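Local coordinates for DsbA family protein (Salmonella typhimurium, PDB 7JVE), which acts as a trimeric thioredoxin-like enzyme with both thiol oxidase and disulfide isomerase activities, at the interface of chains A and B. Coordinates in Å, arbitrary orientation; residue numbers count along the deposited sequence, not the author numbering. Chains: chain A/B, DsbA family protein.

The interface of chains A and B. Residues chain A 2-6, 9; chain B 5-8.
The backbone oxygen O of B:Ser7 is gripped by two donors from chain A. The A:Ala4 amide N approaches in the carbonyl plane at 3.2 Å from B:Ser7 O, while the hydroxyl A:Ser3 OG comes from above that plane, 2.8 Å from the same B:Ser7 O. With its OG anti to the backbone N (chi1 -170°), A:Ser3 turns this hydroxyl onto the partner strand. A water links A:Ser3 OG to the side-chain amide oxygen B:Gln8 OE1, a bridge that may help to place the glutamine chain, bent at its second torsion, whose amide nitrogen NE2 lies near the A:Asp2 carbonyl without a hydrogen bond. The pairing is antiparallel, strand 3-5 of chain A against strand 6-8 of chain B, and B:Ser7 N returns a bond to A:Ala4 O (3.0 Å), nearly in line with the C=O. Where strand 3-5 gives way to helix 6-19, the A:Thr6 amide N, at the start of that helix, donates to B:Pro5 O at 2.8 Å in an almost straight bond (173° at H), the carbonyl of chain B thus meeting an N-H of the first helical turn. Alongside, the hydroxyls of A:Thr6 and B:Ser7 meet tip to tip, OG1 to OG at 2.5 Å, a short bond whose donor is not decided. Apolar contact is slight: the methyl CG2 of B:Thr6 lies 4.1 Å from A:Pro5 CA, and the A:Ile9 CD1 tip reaches towards B:Ser7. This small intermolecular sheet, built from backbone bonds and reinforced by hydroxyl groups, links the N-terminal ends of two subunits and so probably helps to hold together the trimer from which the catalytic domains extend.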
loop_
_atom_site.group_PDB
_atom_site.type_symbol
_atom_site.label_atom_id
_atom_site.label_comp_id
_atom_site.label_asym_id
_atom_site.label_seq_id
_atom_site.Cartn_x
_atom_site.Cartn_y
_atom_site.Cartn_z
ATOM N N ASP A 2 30.055 -43.012 15.427
ATOM C CA ASP A 2 31.198 -43.606 16.109
ATOM C C ASP A 2 32.255 -42.523 16.412
ATOM O O ASP A 2 31.908 -41.364 16.674
ATOM C CB ASP A 2 31.772 -44.751 15.260
ATOM C CG ASP A 2 32.768 -45.621 16.020
ATOM O OD1 ASP A 2 32.669 -45.723 17.263
ATOM O OD2 ASP A 2 33.646 -46.220 15.364
ATOM N N SER A 3 33.535 -42.893 16.378
ATOM C CA SER A 3 34.621 -42.031 16.827
ATOM C C SER A 3 35.637 -41.832 15.705
ATOM O O SER A 3 35.687 -42.599 14.737
ATOM C CB SER A 3 35.298 -42.623 18.079
ATOM O OG SER A 3 36.210 -41.715 18.673
ATOM N N ALA A 4 36.460 -40.781 15.847
ATOM C CA ALA A 4 37.417 -40.380 14.819
ATOM C C ALA A 4 38.325 -39.259 15.324
ATOM O O ALA A 4 38.061 -38.678 16.386
ATOM C CB ALA A 4 36.684 -39.933 13.549
ATOM N N PRO A 5 39.395 -38.924 14.599
ATOM C CA PRO A 5 40.290 -37.849 15.052
ATOM C C PRO A 5 39.563 -36.517 15.174
ATOM O O PRO A 5 38.923 -36.045 14.229
ATOM C CB PRO A 5 41.368 -37.809 13.965
ATOM C CG PRO A 5 41.379 -39.206 13.422
ATOM C CD PRO A 5 39.935 -39.623 13.422
ATOM N N THR A 6 39.702 -35.897 16.350
ATOM C CA THR A 6 38.976 -34.669 16.656
ATOM C C THR A 6 39.287 -33.564 15.657
ATOM O O THR A 6 38.381 -32.865 15.188
ATOM C CB THR A 6 39.319 -34.216 18.075
ATOM O OG1 THR A 6 38.771 -35.152 19.004
ATOM C CG2 THR A 6 38.765 -32.831 18.347
ATOM N N ILE A 9 37.235 -34.096 12.340
ATOM C CA ILE A 9 35.794 -34.301 12.283
ATOM C C ILE A 9 35.094 -33.061 11.735
ATOM O O ILE A 9 34.331 -33.130 10.764
ATOM C CB ILE A 9 35.251 -34.675 13.666
ATOM C CG1 ILE A 9 35.889 -35.988 14.111
ATOM C CG2 ILE A 9 33.708 -34.717 13.620
ATOM C CD1 ILE A 9 35.625 -36.349 15.554
ATOM N N PRO B 5 44.080 -36.901 19.559
ATOM C CA PRO B 5 42.783 -36.814 20.242
ATOM C C PRO B 5 41.627 -37.235 19.335
ATOM O O PRO B 5 41.571 -36.883 18.152
ATOM C CB PRO B 5 42.691 -35.336 20.653
ATOM C CG PRO B 5 43.823 -34.630 19.919
ATOM C CD PRO B 5 44.880 -35.676 19.724
ATOM N N THR B 6 40.707 -38.014 19.910
ATOM C CA THR B 6 39.567 -38.575 19.201
ATOM C C THR B 6 38.283 -38.278 19.965
ATOM O O THR B 6 38.287 -38.138 21.194
ATOM C CB THR B 6 39.713 -40.089 19.021
ATOM O OG1 THR B 6 39.844 -40.709 20.307
ATOM C CG2 THR B 6 40.937 -40.402 18.182
ATOM N N SER B 7 37.173 -38.209 19.229
ATOM C CA SER B 7 35.911 -37.755 19.792
ATOM C C SER B 7 34.755 -38.447 19.077
ATOM O O SER B 7 34.956 -39.265 18.175
ATOM C CB SER B 7 35.815 -36.231 19.694
ATOM O OG SER B 7 36.839 -35.626 20.466
ATOM N N GLN B 8 33.530 -38.113 19.493
ATOM C CA GLN B 8 32.320 -38.661 18.885
ATOM C C GLN B 8 31.890 -37.779 17.713
ATOM O O GLN B 8 31.639 -36.580 17.888
ATOM C CB GLN B 8 31.202 -38.790 19.922
ATOM C CG GLN B 8 31.512 -39.814 20.994
ATOM C CD GLN B 8 31.987 -41.135 20.398
ATOM O OE1 GLN B 8 33.101 -41.607 20.682
ATOM N NE2 GLN B 8 31.148 -41.734 19.556
HETATM O O HOH W 1 35.681 -40.789 21.469
#